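Side-chain contacts in ARO (armadillo repeats only protein) (Plasmodium falciparum Santa Lucia, PDB 5EWP), which probably serves as a protein-binding armadillo-repeat scaffold in moving rhoptries to the apical pole of the parasite and attaching them there: residues S13-I16 with L17-D20; K56-G59 with A60-T64; V115-V118 with K119-I122; C148-T151 with C152-F156; G171-Q174 with L175-L179. All blocks are in the same frame, centred on the assembly; numbering follows the deposited sequence.

Contact 1: residues S13-I16 with L17-D20; sequences SNDI and LRFD
Two side chains lean the same way along the surface to meet: Asp-15 and Arg-18 both hold CG opposite the carbonyl carbon (chi1 -73° and -76°), and the arginine chain then bends at chi3 (60°), which brings NH1 round to the Asp-15 carboxylate. This is the N-terminal turn of helix 14-25, the first helix of the modelled chain, in a protein of the armadillo-repeat fold, with Ser-13 as its N-cap. The serine OG accepts from Asp-15 N at 2.9 Å through a bent bond, a short hydroxyl serving an amide that has no earlier turn to bond to. Asp-15 OD1 and Arg-18 NH1 form a long salt bridge of 3.5 Å with the carboxylate and guanidinium planes nearly perpendicular. Each charge also has a partner elsewhere: Asp-15 OD2 bonds to Ser-37 and Arg-18 NE pairs with Glu-30, and these outer bonds, not the bridge itself, tie the helix to the residues that follow it. An acid in the first turn probably also interacts favourably with the positive end of the helix dipole. Asn-14 lies across the aliphatic part of the arginine, its ND2 3.4 Å from Arg-18 CD. On another side of the helix Ile-16 and Asp-20 run alongside each other, while Phe-19 is buried against helix 58-70. Its backbone N reaches Asp-15 O at 2.8 Å, and its CB lies 3.4 Å from that same oxygen.

Contact 2: residues K56-G59 with A60-T64; sequences KTIG and ALSAT
Ile-58 O is gripped twice by Ser-62: the backbone N donates at 2.8 Å, and Ser-62 OG donates to the same oxygen at an equal 2.8 Å. The two donors arrive from opposite faces of the carbonyl plane, with the hydroxyl 39° out of it. Ser-62 can do this because its OG lies opposite the carbonyl carbon and beside the backbone N (chi1 -65°), folded back against the preceding turn. A small hydroxyl suits this buried place, since the helix itself satisfies its hydrogen. Thr-64 repeats the arrangement two residues on, its OG1 donating to Ala-60 O at 2.8 Å. At the start of the helix Thr-57 is the N-cap; OG1 sits between its own N and carbonyl carbon and accepts a straight but weak bond from Ala-60 N at 3.4 Å, while Arg-102 also gives OG1 a weak bond. On the apolar side Ile-58 CD1 and Leu-61 CD2 stand 4.3 Å apart, and both side chains touch Phe-19 of helix 14-25. Ala-60 and Ala-63 bring only methyl groups to helix 100-113, which suits close approach of the two helices. The whole is a threonine-capped helix start, packed between neighbouring helices as in the stacked armadillo fold.

Contact 3: residues V115-V118 with K119-I122; sequences VDNV and KNCI
The amides of Asn-117 and Asn-120 lie stacked, their planes only 13° apart, with Asn-117 CG 3.3 Å from Asn-120 ND2. The pair sits at the N-terminus of helix 118-126 in the armadillo stack, where Asn-117 is the N-cap: its OD1 accepts from Asn-120 N at 2.9 Å, the donor tilted 17° from the amide plane. Asparagine suits the position because its short side chain can turn a carbonyl oxygen towards an amide of the first turn. The same OD1 sits 3.0 Å from Asn-120 CG, so the backbone bond and the stack together would limit rotation of the capping amide. Both amides are also tied to what lies around them. Asn-117 ND2 bonds to Asp-80; Asn-120 OD1 accepts from Arg-83, and its ND2 donates to the carbonyls of Leu-113 and Lys-79, satisfying a buried polar group at each end. Cys-121, compact enough for the interior, faces Asn-154 and Ile-155 of helix 142-156. Towards the exposed side, Val-118 and Ile-122 meet one turn apart. Val-118 CG1 lies opposite its backbone N (chi1 164°), which directs that methyl to Ile-122 CD1, 3.8 Å away.

Contact 4: residues C148-T151 with C152-F156; sequences CAQT and CRNIF
From 148 to 156 the backbone is regular alpha-helix, and four consecutive i to i+4 bonds tie the two segments together, from Cys-152 N to Cys-148 O (2.9 Å) through to Ile-155 N with Thr-151 O (3.0 Å). Along the buried side, Thr-151 and Ile-155 meet one turn apart, Thr-151 CG2 lying 4.2 Å from Ile-155 CD1. Ile-155 holds CG1 opposite the carbonyl carbon (chi1 -67°), which lays that branch back over the previous turn, 3.3 Å from Thr-151 O. Thr-151, with OG1 beside its own N (chi1 -52°), bonds OG1 to Ala-147 O and turns the methyl to the apolar packing. Both residues press on helices 118-126 and 130-136, and Ala-149, with only a methyl, allows helix 192-205 and Leu-178 to come close. Helix 142-156 is thus an inner element of the armadillo superhelix, covered by helices before and after it in the chain. On the polar side, Arg-153 NH1 donates to Asn-154 OD1 at 2.9 Å, with the oxygen only 2° out of the guanidinium plane. Arg-153 NE pairs with Asp-203 of helix 192-205, and Asn-154 ND2 bonds to Ser-114, so this asparagine uses both ends of its buried amide. The Gln-150 side chain, bent at chi2, crosses that of Asn-154 at an angle. Beneath the arginine, the Phe-156 ring turns a face to its backbone, with Arg-153 CA 3.5 Å above the ring centre.

Contact 5: residues G171-Q174 with L175-L179; sequences GITQ and LVNLL
Apolar contacts join Ile-172 to Leu-175 and Val-176 on the buried side of helix 171-177. Ile-172 CG2 meets Val-176 CG2 at 4.0 Å, the two branched side chains lying askew to each other, while Ile-172 CD1 approaches Leu-175 CD1 at 4.3 Å. The isoleucine places CG2 beside its carbonyl carbon, and Val-176, with CG1 opposite its own N (chi1 168°), swings CG2 back to within 3.2 Å of Ile-172 O. Branched residues and leucine suit this side because Phe-166 of helix 160-168 and helix 192-205 cover it, and Leu-175 also touches Ala-149 of helix 142-156.

Backbone hydrogen bonds form the second group. Leu-175, Val-176 and Asn-177 each donate to the carbonyl four residues earlier, as in a regular alpha-helix; the next bond, Leu-178 N to Gln-174 O at 3.1 Å, is weak and bent to 134°. Leu-178 N also bonds to Leu-175 O at 3.0 Å, and Leu-179 N to Val-176 O at 2.9 Å, so the pattern tightens to i to i+3 near residue 178.

Polar side chains lie on the more exposed side. The amides of Gln-174 and Asn-177 stand almost perpendicular, at 88°, with OE1 of the glutamine 4.1 Å from ND2 of the asparagine, too far for a bond. The helix is consequently amphipathic: branched hydrocarbon fits it against its armadillo-fold neighbours, backbone bonds hold its shape, and the Gln-174 and Asn-177 amides do not bond to each other, so they probably add little to the hold between these turns.

Overall arrangement
The five contacts follow one another along the chain and mark successive places in an elongated helical stack. Contacts 1 and 2, with centres 12 Å apart, touch through Phe-19, whose CZ lies 3.4 Å from Leu-61 CD2. A second cluster is built around contact 4, near the centre of the chain: contact 3 reaches it through Cys-121 SG and Asn-154 O (3.6 Å), and contact 5 through Leu-178 CD1 and Ala-149 CB (3.6 Å). The clusters are separate, contact 2 being about 13 Å from both contact 3 and contact 4 at the nearest atoms. Contacts 1 and 5, on opposite sides of the chain's centre, have centres about 42 Å apart.

Contact 1: residues S13-I16 with L17-D20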
loop_
_atom_site.group_PDB
_atom_site.type_symbol
_atom_site.label_atom_id
_atom_site.label_comp_id
_atom_site.label_asym_id
_atom_site.label_seq_id
_atom_site.Cartn_x
_atom_site.Cartn_y
_atom_site.Cartn_z
ATOM N N SER A 13 10.954 30.190 -6.411
ATOM C CA SER A 13 10.349 29.957 -5.115
ATOM C C SER A 13 11.337 29.364 -4.124
ATOM O O SER A 13 12.184 28.550 -4.488
ATOM C CB SER A 13 9.150 29.021 -5.250
ATOM O OG SER A 13 8.864 28.382 -4.009
ATOM N N ASN A 14 11.216 29.781 -2.868
ATOM C CA ASN A 14 12.009 29.228 -1.792
ATOM C C ASN A 14 11.871 27.710 -1.755
ATOM O O ASN A 14 12.844 27.001 -1.505
ATOM C CB ASN A 14 11.573 29.806 -0.446
ATOM C CG ASN A 14 12.535 29.470 0.668
ATOM O OD1 ASN A 14 13.748 29.588 0.509
ATOM N ND2 ASN A 14 12.001 29.016 1.795
ATOM N N ASP A 15 10.658 27.225 -2.004
ATOM C CA ASP A 15 10.393 25.782 -1.913
ATOM C C ASP A 15 11.166 25.011 -2.984
ATOM O O ASP A 15 11.622 23.885 -2.749
ATOM C CB ASP A 15 8.894 25.496 -2.027
ATOM C CG ASP A 15 8.135 25.904 -0.787
ATOM O OD1 ASP A 15 8.784 26.369 0.169
ATOM O OD2 ASP A 15 6.900 25.731 -0.751
ATOM N N ILE A 16 11.316 25.617 -4.159
ATOM C CA ILE A 16 12.090 24.990 -5.219
ATOM C C ILE A 16 13.566 24.939 -4.834
ATOM O O ILE A 16 14.238 23.938 -5.059
ATOM C CB ILE A 16 11.913 25.722 -6.564
ATOM C CG1 ILE A 16 10.493 25.495 -7.091
ATOM C CG2 ILE A 16 12.955 25.249 -7.581
ATOM C CD1 ILE A 16 10.204 26.188 -8.411
ATOM N N LEU A 17 14.067 26.011 -4.231
ATOM C CA LEU A 17 15.450 26.009 -3.784
ATOM C C LEU A 17 15.668 24.997 -2.665
ATOM O O LEU A 17 16.672 24.289 -2.664
ATOM C CB LEU A 17 15.861 27.401 -3.331
ATOM C CG LEU A 17 15.872 28.364 -4.514
ATOM C CD1 LEU A 17 16.332 29.698 -4.063
ATOM C CD2 LEU A 17 16.793 27.836 -5.599
ATOM N N ARG A 18 14.724 24.943 -1.728
ATOM C CA ARG A 18 14.781 23.983 -0.627
ATOM C C ARG A 18 14.769 22.567 -1.166
ATOM O O ARG A 18 15.530 21.725 -0.707
ATOM C CB ARG A 18 13.619 24.200 0.341
ATOM C CG ARG A 18 13.811 25.406 1.250
ATOM C CD ARG A 18 12.577 25.696 2.102
ATOM N NE ARG A 18 12.216 24.586 2.981
ATOM C CZ ARG A 18 11.005 24.409 3.504
ATOM N NH1 ARG A 18 10.031 25.268 3.233
ATOM N NH2 ARG A 18 10.768 23.370 4.296
ATOM N N PHE A 19 13.924 22.314 -2.164
ATOM C CA PHE A 19 13.880 20.998 -2.785
ATOM C C PHE A 19 15.215 20.622 -3.426
ATOM O O PHE A 19 15.716 19.510 -3.235
ATOM C CB PHE A 19 12.772 20.903 -3.846
ATOM C CG PHE A 19 12.702 19.548 -4.489
ATOM C CD1 PHE A 19 11.925 18.540 -3.925
ATOM C CD2 PHE A 19 13.463 19.257 -5.622
ATOM C CE1 PHE A 19 11.875 17.267 -4.497
ATOM C CE2 PHE A 19 13.433 17.999 -6.188
ATOM C CZ PHE A 19 12.646 16.992 -5.616
ATOM N N ASP A 20 15.779 21.533 -4.215
ATOM C CA ASP A 20 17.023 21.230 -4.922
ATOM C C ASP A 20 18.158 20.931 -3.963
ATOM O O ASP A 20 18.966 20.036 -4.205
ATOM C CB ASP A 20 17.412 22.386 -5.851
ATOM C CG ASP A 20 16.492 22.493 -7.044
ATOM O OD1 ASP A 20 15.777 21.502 -7.324
ATOM O OD2 ASP A 20 16.491 23.554 -7.711
#

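Contact 2: residues K56-G59 with A60-T64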
loop_
_atom_site.group_PDB
_atom_site.type_symbol
_atom_site.label_atom_id
_atom_site.label_comp_id
_atom_site.label_asym_id
_atom_site.label_seq_id
_atom_site.Cartn_x
_atom_site.Cartn_y
_atom_site.Cartn_z
ATOM N N LYS A 56 2.689 17.168 -9.315
ATOM C CA LYS A 56 2.319 18.449 -9.904
ATOM C C LYS A 56 2.783 19.617 -9.044
ATOM O O LYS A 56 2.699 20.789 -9.456
ATOM C CB LYS A 56 0.795 18.520 -10.113
ATOM C CG LYS A 56 0.253 17.412 -11.020
ATOM C CD LYS A 56 -1.214 17.626 -11.439
ATOM C CE LYS A 56 -2.067 18.249 -10.335
ATOM N NZ LYS A 56 -2.727 17.260 -9.425
ATOM N N THR A 57 3.290 19.288 -7.860
ATOM C CA THR A 57 3.793 20.271 -6.897
ATOM C C THR A 57 5.064 19.784 -6.228
ATOM O O THR A 57 5.359 18.590 -6.240
ATOM C CB THR A 57 2.771 20.586 -5.778
ATOM O OG1 THR A 57 2.393 19.363 -5.134
ATOM C CG2 THR A 57 1.519 21.279 -6.320
ATOM N N ILE A 58 5.801 20.704 -5.609
ATOM C CA ILE A 58 6.986 20.333 -4.847
ATOM C C ILE A 58 6.608 19.346 -3.732
ATOM O O ILE A 58 7.373 18.433 -3.407
ATOM C CB ILE A 58 7.676 21.587 -4.264
ATOM C CG1 ILE A 58 8.373 22.360 -5.380
ATOM C CG2 ILE A 58 8.685 21.222 -3.191
ATOM C CD1 ILE A 58 9.519 21.601 -6.003
ATOM N N GLY A 59 5.416 19.516 -3.169
ATOM C CA GLY A 59 4.928 18.615 -2.130
ATOM C C GLY A 59 4.859 17.167 -2.587
ATOM O O GLY A 59 5.395 16.266 -1.939
ATOM N N ALA A 60 4.203 16.923 -3.718
ATOM C CA ALA A 60 4.127 15.563 -4.237
ATOM C C ALA A 60 5.496 15.051 -4.699
ATOM O O ALA A 60 5.796 13.862 -4.587
ATOM C CB ALA A 60 3.126 15.488 -5.369
ATOM N N LEU A 61 6.321 15.947 -5.226
ATOM C CA LEU A 61 7.649 15.565 -5.681
ATOM C C LEU A 61 8.542 15.137 -4.510
ATOM O O LEU A 61 9.353 14.215 -4.622
ATOM C CB LEU A 61 8.282 16.727 -6.425
ATOM C CG LEU A 61 9.590 16.425 -7.152
ATOM C CD1 LEU A 61 9.404 15.343 -8.202
ATOM C CD2 LEU A 61 10.098 17.718 -7.767
ATOM N N SER A 62 8.380 15.823 -3.383
ATOM C CA SER A 62 9.147 15.523 -2.178
ATOM C C SER A 62 8.728 14.168 -1.620
ATOM O O SER A 62 9.570 13.363 -1.232
ATOM C CB SER A 62 8.947 16.627 -1.144
ATOM O OG SER A 62 9.484 17.865 -1.612
ATOM N N ALA A 63 7.424 13.913 -1.601
ATOM C CA ALA A 63 6.905 12.608 -1.197
ATOM C C ALA A 63 7.484 11.516 -2.104
ATOM O O ALA A 63 7.823 10.427 -1.637
ATOM C CB ALA A 63 5.377 12.597 -1.232
ATOM N N THR A 64 7.609 11.816 -3.400
ATOM C CA THR A 64 8.172 10.847 -4.330
ATOM C C THR A 64 9.667 10.581 -4.033
ATOM O O THR A 64 10.111 9.441 -4.055
ATOM C CB THR A 64 7.982 11.308 -5.784
ATOM O OG1 THR A 64 6.582 11.532 -6.018
ATOM C CG2 THR A 64 8.492 10.254 -6.738
#

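Contact 3: residues V115-V118 with K119-I122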
loop_
_atom_site.group_PDB
_atom_site.type_symbol
_atom_site.label_atom_id
_atom_site.label_comp_id
_atom_site.label_asym_id
_atom_site.label_seq_id
_atom_site.Cartn_x
_atom_site.Cartn_y
_atom_site.Cartn_z
ATOM N N VAL A 115 7.683 -2.302 4.519
ATOM C CA VAL A 115 8.419 -3.526 4.224
ATOM C C VAL A 115 9.613 -3.680 5.157
ATOM O O VAL A 115 10.472 -2.800 5.248
ATOM C CB VAL A 115 8.904 -3.576 2.767
ATOM C CG1 VAL A 115 9.717 -4.847 2.531
ATOM C CG2 VAL A 115 7.709 -3.534 1.826
ATOM N N ASP A 116 9.658 -4.813 5.852
ATOM C CA ASP A 116 10.768 -5.099 6.749
ATOM C C ASP A 116 11.001 -3.975 7.752
ATOM O O ASP A 116 12.145 -3.566 7.997
ATOM C CB ASP A 116 12.063 -5.361 5.960
ATOM C CG ASP A 116 12.030 -6.671 5.186
ATOM O OD1 ASP A 116 11.269 -7.582 5.565
ATOM O OD2 ASP A 116 12.770 -6.787 4.189
ATOM N N ASN A 117 9.925 -3.448 8.328
ATOM C CA ASN A 117 10.101 -2.412 9.334
ATOM C C ASN A 117 8.888 -2.372 10.227
ATOM O O ASN A 117 7.888 -1.707 9.951
ATOM C CB ASN A 117 10.382 -1.027 8.705
ATOM C CG ASN A 117 10.914 -0.047 9.732
ATOM O OD1 ASN A 117 10.214 0.309 10.685
ATOM N ND2 ASN A 117 12.160 0.381 9.562
ATOM N N VAL A 118 8.972 -3.155 11.294
ATOM C CA VAL A 118 7.864 -3.315 12.204
ATOM C C VAL A 118 7.467 -2.018 12.903
ATOM O O VAL A 118 6.274 -1.728 13.075
ATOM C CB VAL A 118 8.228 -4.408 13.222
ATOM C CG1 VAL A 118 7.312 -4.344 14.379
ATOM C CG2 VAL A 118 8.158 -5.764 12.522
ATOM N N LYS A 119 8.453 -1.212 13.281
ATOM C CA LYS A 119 8.151 0.066 13.923
ATOM C C LYS A 119 7.305 0.962 13.028
ATOM O O LYS A 119 6.381 1.616 13.499
ATOM C CB LYS A 119 9.434 0.799 14.306
ATOM C CG LYS A 119 10.093 0.216 15.556
ATOM C CD LYS A 119 11.280 1.032 16.010
ATOM C CE LYS A 119 11.835 0.456 17.305
ATOM N NZ LYS A 119 12.933 1.294 17.867
ATOM N N ASN A 120 7.636 0.993 11.743
ATOM C CA ASN A 120 6.856 1.791 10.803
ATOM C C ASN A 120 5.425 1.303 10.694
ATOM O O ASN A 120 4.495 2.106 10.604
ATOM C CB ASN A 120 7.496 1.778 9.409
ATOM C CG ASN A 120 8.756 2.610 9.344
ATOM O OD1 ASN A 120 9.063 3.342 10.271
ATOM N ND2 ASN A 120 9.478 2.524 8.216
ATOM N N CYS A 121 5.240 -0.015 10.680
ATOM C CA CYS A 121 3.902 -0.576 10.543
ATOM C C CYS A 121 3.068 -0.234 11.763
ATOM O O CYS A 121 1.883 0.101 11.662
ATOM C CB CYS A 121 3.961 -2.097 10.340
ATOM S SG CYS A 121 4.607 -2.584 8.732
ATOM N N ILE A 122 3.694 -0.345 12.931
ATOM C CA ILE A 122 3.034 0.046 14.174
ATOM C C ILE A 122 2.633 1.517 14.135
ATOM O O ILE A 122 1.497 1.876 14.490
ATOM C CB ILE A 122 3.942 -0.218 15.390
ATOM C CG1 ILE A 122 4.083 -1.725 15.613
ATOM C CG2 ILE A 122 3.353 0.438 16.639
ATOM C CD1 ILE A 122 5.181 -2.113 16.632
#

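Contact 4: residues C148-T151 with C152-F156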
loop_
_atom_site.group_PDB
_atom_site.type_symbol
_atom_site.label_atom_id
_atom_site.label_comp_id
_atom_site.label_asym_id
_atom_site.label_seq_id
_atom_site.Cartn_x
_atom_site.Cartn_y
_atom_site.Cartn_z
ATOM N N CYS A 148 -1.881 -0.892 -1.710
ATOM C CA CYS A 148 -2.678 -0.660 -0.513
ATOM C C CYS A 148 -2.937 -1.971 0.234
ATOM O O CYS A 148 -2.803 -2.029 1.455
ATOM C CB CYS A 148 -3.998 0.006 -0.868
ATOM S SG CYS A 148 -3.809 1.770 -1.283
ATOM N N ALA A 149 -3.259 -3.023 -0.511
ATOM C CA ALA A 149 -3.515 -4.334 0.087
ATOM C C ALA A 149 -2.274 -4.866 0.800
ATOM O O ALA A 149 -2.373 -5.382 1.917
ATOM C CB ALA A 149 -3.989 -5.326 -0.970
ATOM N N GLN A 150 -1.115 -4.732 0.160
ATOM C CA GLN A 150 0.149 -5.193 0.750
ATOM C C GLN A 150 0.464 -4.437 2.035
ATOM O O GLN A 150 0.902 -5.027 3.006
ATOM C CB GLN A 150 1.309 -5.033 -0.234
ATOM C CG GLN A 150 2.646 -5.587 0.285
ATOM C CD GLN A 150 2.646 -7.102 0.404
ATOM O OE1 GLN A 150 2.905 -7.668 1.481
ATOM N NE2 GLN A 150 2.367 -7.769 -0.705
ATOM N N THR A 151 0.269 -3.124 2.025
ATOM C CA THR A 151 0.559 -2.313 3.204
ATOM C C THR A 151 -0.373 -2.672 4.355
ATOM O O THR A 151 0.059 -2.804 5.505
ATOM C CB THR A 151 0.450 -0.812 2.865
ATOM O OG1 THR A 151 1.252 -0.575 1.712
ATOM C CG2 THR A 151 0.996 0.042 4.002
ATOM N N CYS A 152 -1.652 -2.839 4.044
ATOM C CA CYS A 152 -2.608 -3.323 5.052
ATOM C C CYS A 152 -2.143 -4.622 5.678
ATOM O O CYS A 152 -2.195 -4.783 6.897
ATOM C CB CYS A 152 -3.986 -3.542 4.454
ATOM S SG CYS A 152 -4.833 -1.989 4.101
ATOM N N ARG A 153 -1.718 -5.559 4.838
ATOM C CA ARG A 153 -1.276 -6.861 5.337
ATOM C C ARG A 153 -0.027 -6.717 6.192
ATOM O O ARG A 153 0.085 -7.345 7.257
ATOM C CB ARG A 153 -1.029 -7.828 4.186
ATOM C CG ARG A 153 -0.422 -9.183 4.612
ATOM C CD ARG A 153 1.094 -9.175 4.497
ATOM N NE ARG A 153 1.687 -10.402 5.030
ATOM C CZ ARG A 153 2.960 -10.511 5.384
ATOM N NH1 ARG A 153 3.764 -9.468 5.275
ATOM N NH2 ARG A 153 3.429 -11.662 5.850
ATOM N N ASN A 154 0.918 -5.902 5.727
ATOM C CA ASN A 154 2.167 -5.725 6.480
ATOM C C ASN A 154 1.888 -5.172 7.867
ATOM O O ASN A 154 2.585 -5.508 8.838
ATOM C CB ASN A 154 3.148 -4.828 5.710
ATOM C CG ASN A 154 3.736 -5.528 4.473
ATOM O OD1 ASN A 154 3.622 -6.740 4.326
ATOM N ND2 ASN A 154 4.383 -4.763 3.602
ATOM N N ILE A 155 0.852 -4.347 7.968
ATOM C CA ILE A 155 0.404 -3.837 9.262
ATOM C C ILE A 155 -0.362 -4.892 10.062
ATOM O O ILE A 155 -0.007 -5.145 11.219
ATOM C CB ILE A 155 -0.490 -2.578 9.090
ATOM C CG1 ILE A 155 0.352 -1.423 8.543
ATOM C CG2 ILE A 155 -1.137 -2.167 10.405
ATOM C CD1 ILE A 155 -0.493 -0.299 7.897
ATOM N N PHE A 156 -1.401 -5.513 9.490
ATOM C CA PHE A 156 -2.295 -6.267 10.376
ATOM C C PHE A 156 -1.707 -7.597 10.846
ATOM O O PHE A 156 -2.170 -8.137 11.844
ATOM C CB PHE A 156 -3.722 -6.478 9.779
ATOM C CG PHE A 156 -3.824 -7.343 8.522
ATOM C CD1 PHE A 156 -3.395 -8.662 8.491
ATOM C CD2 PHE A 156 -4.481 -6.845 7.397
ATOM C CE1 PHE A 156 -3.551 -9.440 7.346
ATOM C CE2 PHE A 156 -4.642 -7.615 6.263
ATOM C CZ PHE A 156 -4.187 -8.905 6.227
#

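Contact 5: residues G171-Q174 with L175-L179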
loop_
_atom_site.group_PDB
_atom_site.type_symbol
_atom_site.label_atom_id
_atom_site.label_comp_id
_atom_site.label_asym_id
_atom_site.label_seq_id
_atom_site.Cartn_x
_atom_site.Cartn_y
_atom_site.Cartn_z
ATOM N N GLY A 171 -12.112 -4.001 5.749
ATOM C CA GLY A 171 -10.941 -4.465 5.034
ATOM C C GLY A 171 -11.066 -5.830 4.384
ATOM O O GLY A 171 -10.491 -6.065 3.327
ATOM N N ILE A 172 -11.794 -6.749 5.013
ATOM C CA ILE A 172 -11.937 -8.080 4.434
ATOM C C ILE A 172 -12.815 -8.036 3.176
ATOM O O ILE A 172 -12.540 -8.725 2.190
ATOM C CB ILE A 172 -12.493 -9.075 5.467
ATOM C CG1 ILE A 172 -11.419 -9.365 6.522
ATOM C CG2 ILE A 172 -12.915 -10.377 4.801
ATOM C CD1 ILE A 172 -10.155 -9.968 5.932
ATOM N N THR A 173 -13.859 -7.218 3.208
ATOM C CA THR A 173 -14.664 -6.994 2.013
ATOM C C THR A 173 -13.794 -6.580 0.825
ATOM O O THR A 173 -13.890 -7.165 -0.253
ATOM C CB THR A 173 -15.735 -5.923 2.252
ATOM O OG1 THR A 173 -16.504 -6.269 3.412
ATOM C CG2 THR A 173 -16.655 -5.809 1.033
ATOM N N GLN A 174 -12.918 -5.600 1.032
ATOM C CA GLN A 174 -12.083 -5.122 -0.060
ATOM C C GLN A 174 -11.073 -6.177 -0.506
ATOM O O GLN A 174 -10.847 -6.350 -1.702
ATOM C CB GLN A 174 -11.370 -3.834 0.333
ATOM C CG GLN A 174 -12.305 -2.693 0.589
ATOM C CD GLN A 174 -13.358 -2.563 -0.493
ATOM O OE1 GLN A 174 -13.046 -2.553 -1.682
ATOM N NE2 GLN A 174 -14.616 -2.486 -0.081
ATOM N N LEU A 175 -10.463 -6.890 0.444
ATOM C CA LEU A 175 -9.521 -7.939 0.073
ATOM C C LEU A 175 -10.156 -9.025 -0.750
ATOM O O LEU A 175 -9.580 -9.503 -1.730
ATOM C CB LEU A 175 -8.895 -8.603 1.304
ATOM C CG LEU A 175 -7.626 -8.061 1.909
ATOM C CD1 LEU A 175 -7.155 -9.044 3.003
ATOM C CD2 LEU A 175 -6.586 -7.905 0.798
ATOM N N VAL A 176 -11.338 -9.449 -0.317
ATOM C CA VAL A 176 -12.042 -10.517 -0.996
ATOM C C VAL A 176 -12.395 -10.056 -2.405
ATOM O O VAL A 176 -12.309 -10.827 -3.356
ATOM C CB VAL A 176 -13.293 -10.962 -0.204
ATOM C CG1 VAL A 176 -14.182 -11.860 -1.051
ATOM C CG2 VAL A 176 -12.869 -11.690 1.065
ATOM N N ASN A 177 -12.757 -8.784 -2.550
ATOM C CA ASN A 177 -13.023 -8.236 -3.875
ATOM C C ASN A 177 -11.812 -8.254 -4.799
ATOM O O ASN A 177 -11.956 -8.326 -6.022
ATOM C CB ASN A 177 -13.542 -6.804 -3.771
ATOM C CG ASN A 177 -14.956 -6.741 -3.244
ATOM O OD1 ASN A 177 -15.595 -7.772 -3.028
ATOM N ND2 ASN A 177 -15.455 -5.528 -3.035
ATOM N N LEU A 178 -10.614 -8.212 -4.230
ATOM C CA LEU A 178 -9.416 -8.288 -5.056
ATOM C C LEU A 178 -9.255 -9.669 -5.681
ATOM O O LEU A 178 -8.461 -9.840 -6.598
ATOM C CB LEU A 178 -8.160 -7.926 -4.248
ATOM C CG LEU A 178 -8.082 -6.460 -3.795
ATOM C CD1 LEU A 178 -6.806 -6.152 -3.012
ATOM C CD2 LEU A 178 -8.212 -5.538 -4.966
ATOM N N LEU A 179 -10.013 -10.653 -5.196
ATOM C CA LEU A 179 -9.968 -11.989 -5.787
ATOM C C LEU A 179 -10.701 -12.066 -7.135
ATOM O O LEU A 179 -10.465 -12.982 -7.930
ATOM C CB LEU A 179 -10.583 -13.017 -4.836
ATOM C CG LEU A 179 -9.928 -13.195 -3.468
ATOM C CD1 LEU A 179 -10.825 -14.062 -2.573
ATOM C CD2 LEU A 179 -8.549 -13.816 -3.614
#